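PDB 3SLR: BF1531-like N-terminal domain-containing protein from Bacteroides fragilis, which is of uncertain function, pairing an FkbH-type N-terminal domain with a magnesium-binding phosphatase-like domain, and may hydrolyse ester bonds. Local coordinates for residues 107-112 / 159-164; 114-119 / 166-171. All coordinates share one frame; numbering follows the deposited sequence. Where two conformers were deposited one is given.

Interaction 1 of 2, residues 107-112 / 159-164; sequences DRLDFV and MNISQA
Ile161 reaches across from helix 147-164 with its terminal methyl, which meets both Leu109 and Val112 on helix 104-118. The closer approach is to the leucine, where Leu109 CD2 lies 3.6 Å from Ile161 CD1. Val112 CG1 stands a little farther off, 3.9 Å from Ile161 CD1. The two partners are three residues apart, roughly one helical turn, and so offer neighbouring methyls on one face of their helix. The isoleucine side chain is nearly fully extended: CG1 is anti to the carbonyl carbon, and chi2 of 174° carries CD1 straight outward. That length suits the spacing of the helices, whose nearest alpha carbons across the contact, Val112 CA and Ile161 CA, are 8.3 Å apart. Its second branch adds a looser touch, with Ile161 CG2 at 4.2 Å from Val112 CG1. Valine turns CG1 toward the neighbour by holding it anti to the backbone N (chi1 174°). In Leu109 the bond from CA to CB does not aim at the isoleucine, and it is the methyl CD2, farther along the side chain, that does the touching. Branched apolar residues fit here because all three are buried and their side chains cross at a slant, in contacts that ask for shape rather than polarity. Leu109 also lies on Leu154 and Val112 on Leu158, so the hydrophobic seam continues along helix 147-164. Val112 also rests on Tyr125 of strand 122-126, and Ile161 on Phe168 of strand 168-171. Two adjacent helices packing side by side over one face of a parallel sheet in this way are characteristic of an alpha/beta domain, here one with the 2-1-3-4-5 strand order of the SGNH hydrolase fold.

Interaction 2 of 2, residues 114-119 / 166-171; sequences LLCEQG and PNFFIC
The sulfur of Cys116 sits against the ring of Phe168, with Cys116 SG 3.4 Å from Phe168 CD1 and 3.6 Å from Phe168 CG. The ring is approached obliquely: this is a sulfur-aromatic contact, with SG 4.1 Å from the centroid of the Phe168 ring and 42° off the ring normal. Phe168 CB, also 3.6 Å from Cys116 SG, extends the touching surface beyond the ring. A small, polarisable side chain suits a place where the helix comes this near the strand, the alpha carbons of Cys116 and Phe168 being 6.6 Å apart. Phe168 carries CG anti to its backbone N (chi1 -177°), sending the ring off the strand toward the helices. Next to this apolar pair, a weak bond runs from Asn167 ND2 to Cys116 O at 3.3 Å; its angle at the hydrogen is only 126°, and Asn167 was modelled in two conformers, so it can be given little weight. Cys116 O lies in the last turn of helix 104-118, where carbonyls begin to lack the usual helical donors; Gly119 N reaches it too, but weakly. Gly119 leaves the helix with positive phi, a conformation glycine adopts readily. Gln118, just before it, folds back over its own helix, and NE2 makes a nearly straight bond of 2.8 Å to Leu114 O, one turn earlier. Farther out, Glu117 OE2 is hydrogen-bonded to Tyr165 OH, a tie between the helix end and the residues leading into the strand. Backbone bonds of Asn167, just before the strand, and of Phe169 to Val123 join this outermost strand to strand 122-126, whose Val123 is also touched by Leu115. Phe168 meets Ser162 of helix 147-164, whereas Phe169 and Cys171 touch helix 203-217, and thus strand 168-171 lies sandwiched between helical layers.

Interaction 1 and interaction 2 are successive parts of one buried core, their centres about 8 Å apart, and both draw on helix 104-118. Phe168 bridges them: its CZ lies 3.6 Å from Val112 CG1, and its CD2 is 3.8 Å from Ile161 CG2 and 3.7 Å from Ser162 CA. Helix 147-164 leads through a short connection into strand 168-171, completing the beta-alpha-beta crossover from strand 122-126, so helix 104-118 packs first on the crossover helix and then on the strand that follows. Both contacts lie away from the magnesium site of Asp228, Asp230 and Asp336, which belongs to the part built on the other, four-stranded sheet.

Interaction 1 of 2, residues 107-112 / 159-164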
# COMPACT_ATOMS: atom_id res chain seq x y z
N ASP A 107 3.84 21.37 -17.36
CA ASP A 107 5.30 21.40 -17.29
C ASP A 107 5.86 20.23 -16.47
O ASP A 107 6.86 19.61 -16.85
CB ASP A 107 5.80 22.72 -16.70
CG ASP A 107 5.61 23.90 -17.65
OD1 ASP A 107 5.33 23.68 -18.85
OD2 ASP A 107 5.76 25.05 -17.19
N ARG A 108 5.22 19.96 -15.34
CA ARG A 108 5.66 18.88 -14.46
C ARG A 108 5.46 17.56 -15.20
O ARG A 108 6.35 16.69 -15.19
CB ARG A 108 4.86 18.92 -13.15
CG ARG A 108 5.19 17.82 -12.14
CD ARG A 108 6.69 17.72 -11.84
NE ARG A 108 7.35 19.00 -11.49
CZ ARG A 108 7.51 19.47 -10.25
NH1 ARG A 108 7.02 18.81 -9.21
NH2 ARG A 108 8.14 20.62 -10.05
N LEU A 109 4.32 17.43 -15.88
CA LEU A 109 4.04 16.22 -16.66
C LEU A 109 5.07 16.03 -17.77
O LEU A 109 5.50 14.92 -18.03
CB LEU A 109 2.62 16.25 -17.23
CG LEU A 109 1.48 16.10 -16.22
CD1 LEU A 109 0.18 16.54 -16.84
CD2 LEU A 109 1.40 14.64 -15.76
N ASP A 110 5.47 17.12 -18.41
CA ASP A 110 6.53 17.04 -19.41
C ASP A 110 7.82 16.48 -18.81
O ASP A 110 8.50 15.65 -19.42
CB ASP A 110 6.79 18.40 -20.06
CG ASP A 110 5.71 18.79 -21.07
OD1 ASP A 110 4.92 17.91 -21.48
OD2 ASP A 110 5.67 19.98 -21.47
N PHE A 111 8.18 16.95 -17.61
CA PHE A 111 9.39 16.46 -16.99
C PHE A 111 9.27 14.97 -16.68
O PHE A 111 10.21 14.20 -16.89
CB PHE A 111 9.73 17.21 -15.70
CG PHE A 111 10.92 16.63 -14.99
CD1 PHE A 111 12.20 16.83 -15.49
CD2 PHE A 111 10.75 15.83 -13.87
CE1 PHE A 111 13.30 16.26 -14.86
CE2 PHE A 111 11.85 15.25 -13.24
CZ PHE A 111 13.13 15.47 -13.74
N VAL A 112 8.11 14.57 -16.17
CA VAL A 112 7.89 13.16 -15.87
C VAL A 112 8.02 12.29 -17.12
O VAL A 112 8.68 11.24 -17.09
CB VAL A 112 6.54 12.94 -15.17
CG1 VAL A 112 6.26 11.45 -15.00
CG2 VAL A 112 6.53 13.65 -13.82
N MSE A 159 -1.56 9.35 -13.55
CA MSE A 159 -2.06 7.98 -13.65
C MSE A 159 -2.06 7.50 -15.10
O MSE A 159 -1.73 6.34 -15.38
CB MSE A 159 -3.43 7.86 -13.00
CG MSE A 159 -3.37 8.17 -11.52
SE MSE A 159 -5.02 7.63 -10.60
CE MSE A 159 -4.58 8.37 -8.82
N ASN A 160 -2.43 8.39 -16.01
CA ASN A 160 -2.37 8.07 -17.43
C ASN A 160 -0.94 7.80 -17.90
O ASN A 160 -0.70 6.90 -18.70
CB ASN A 160 -3.05 9.16 -18.27
CG ASN A 160 -4.54 9.25 -18.00
OD1 ASN A 160 -5.17 8.26 -17.62
ND2 ASN A 160 -5.11 10.44 -18.18
N ILE A 161 0.03 8.55 -17.37
CA ILE A 161 1.43 8.26 -17.68
C ILE A 161 1.80 6.84 -17.21
O ILE A 161 2.47 6.10 -17.94
CB ILE A 161 2.40 9.30 -17.08
CG1 ILE A 161 2.23 10.64 -17.80
CG2 ILE A 161 3.85 8.83 -17.19
CD1 ILE A 161 3.04 11.75 -17.16
N SER A 162 1.34 6.45 -16.02
CA SER A 162 1.66 5.10 -15.53
C SER A 162 1.07 4.01 -16.42
O SER A 162 1.59 2.90 -16.48
CB SER A 162 1.24 4.90 -14.07
OG SER A 162 -0.17 4.74 -13.94
N GLN A 163 -0.02 4.33 -17.11
CA GLN A 163 -0.67 3.35 -17.99
C GLN A 163 0.01 3.26 -19.36
O GLN A 163 -0.19 2.30 -20.10
CB GLN A 163 -2.16 3.65 -18.13
CG GLN A 163 -2.93 3.43 -16.84
CD GLN A 163 -4.37 3.88 -16.90
OE1 GLN A 163 -4.95 4.04 -17.98
NE2 GLN A 163 -4.96 4.10 -15.73
N ALA A 164 0.82 4.27 -19.67
CA ALA A 164 1.49 4.35 -20.96
C ALA A 164 2.92 3.82 -20.88
O ALA A 164 3.47 3.33 -21.88
CB ALA A 164 1.51 5.80 -21.45

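Interaction 2 of 2, residues 114-119 / 166-171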
# COMPACT_ATOMS: atom_id res chain seq x y z
N LEU A 114 9.74 13.00 -19.78
CA LEU A 114 11.16 13.04 -20.16
C LEU A 114 11.92 11.98 -19.37
O LEU A 114 12.71 11.22 -19.92
CB LEU A 114 11.73 14.44 -19.91
CG LEU A 114 13.16 14.80 -20.33
CD1 LEU A 114 14.20 14.15 -19.42
CD2 LEU A 114 13.42 14.47 -21.80
N LEU A 115 11.68 11.96 -18.06
CA LEU A 115 12.25 10.96 -17.17
C LEU A 115 11.91 9.54 -17.65
O LEU A 115 12.78 8.67 -17.73
CB LEU A 115 11.70 11.19 -15.76
CG LEU A 115 11.88 10.12 -14.69
CD1 LEU A 115 13.34 9.95 -14.34
CD2 LEU A 115 11.08 10.51 -13.46
N CYS A 116 10.65 9.30 -17.99
CA CYS A 116 10.23 7.99 -18.49
C CYS A 116 10.95 7.59 -19.78
O CYS A 116 11.29 6.42 -19.97
CB CYS A 116 8.72 7.94 -18.70
SG CYS A 116 7.76 7.93 -17.17
N GLU A 117 11.15 8.57 -20.67
CA GLU A 117 11.72 8.31 -21.99
C GLU A 117 13.19 7.90 -21.92
O GLU A 117 13.72 7.28 -22.84
CB GLU A 117 11.56 9.53 -22.91
CG GLU A 117 10.13 9.87 -23.31
CD GLU A 117 9.59 9.00 -24.44
OE1 GLU A 117 10.40 8.41 -25.20
OE2 GLU A 117 8.35 8.91 -24.58
N GLN A 118 13.86 8.26 -20.82
CA GLN A 118 15.27 7.93 -20.66
C GLN A 118 15.52 6.43 -20.66
O GLN A 118 16.54 5.96 -21.17
CB GLN A 118 15.84 8.58 -19.40
CG GLN A 118 15.78 10.10 -19.43
CD GLN A 118 16.07 10.68 -20.81
OE1 GLN A 118 17.18 10.55 -21.33
NE2 GLN A 118 15.07 11.33 -21.41
N GLY A 119 14.60 5.67 -20.08
CA GLY A 119 14.70 4.23 -20.03
C GLY A 119 15.72 3.71 -19.03
O GLY A 119 16.50 2.80 -19.34
N PRO A 166 5.29 1.16 -18.93
CA PRO A 166 5.36 0.00 -18.04
C PRO A 166 6.43 0.14 -16.97
O PRO A 166 6.37 -0.53 -15.93
CB PRO A 166 5.72 -1.14 -18.99
CG PRO A 166 5.19 -0.70 -20.32
CD PRO A 166 5.44 0.79 -20.34
N ASN A 167 7.39 1.02 -17.24
CA ASN A 167 8.55 1.25 -16.40
C ASN A 167 8.26 2.22 -15.25
O ASN A 167 9.03 2.30 -14.29
CB ASN A 167 9.72 1.75 -17.26
CG ASN A 167 9.28 2.78 -18.31
OD1 ASN A 167 8.50 2.48 -19.23
ND2 ASN A 167 9.81 4.00 -18.19
N PHE A 168 7.14 2.93 -15.36
CA PHE A 168 6.79 4.02 -14.44
C PHE A 168 5.72 3.59 -13.45
O PHE A 168 4.60 3.27 -13.83
CB PHE A 168 6.30 5.23 -15.24
CG PHE A 168 5.98 6.43 -14.40
CD1 PHE A 168 6.98 7.25 -13.91
CD2 PHE A 168 4.66 6.77 -14.11
CE1 PHE A 168 6.68 8.37 -13.15
CE2 PHE A 168 4.35 7.90 -13.37
CZ PHE A 168 5.36 8.70 -12.89
N PHE A 169 6.08 3.58 -12.16
CA PHE A 169 5.14 3.24 -11.11
C PHE A 169 4.88 4.42 -10.19
O PHE A 169 5.82 5.10 -9.74
CB PHE A 169 5.68 2.09 -10.27
CG PHE A 169 5.85 0.82 -11.04
CD1 PHE A 169 6.96 0.64 -11.86
CD2 PHE A 169 4.92 -0.20 -10.94
CE1 PHE A 169 7.11 -0.53 -12.58
CE2 PHE A 169 5.08 -1.38 -11.65
CZ PHE A 169 6.18 -1.54 -12.47
N ILE A 170 3.61 4.66 -9.89
CA ILE A 170 3.26 5.64 -8.88
C ILE A 170 3.25 4.96 -7.51
O ILE A 170 2.85 3.79 -7.39
CB ILE A 170 1.87 6.23 -9.19
CG1 ILE A 170 1.97 7.12 -10.44
CG2 ILE A 170 1.36 7.02 -8.00
CD1 ILE A 170 0.67 7.37 -11.17
N CYS A 171 3.72 5.67 -6.50
CA CYS A 171 3.42 5.31 -5.12
C CYS A 171 2.35 6.31 -4.64
O CYS A 171 2.58 7.53 -4.69
CB CYS A 171 4.65 5.38 -4.25
SG CYS A 171 4.37 4.92 -2.52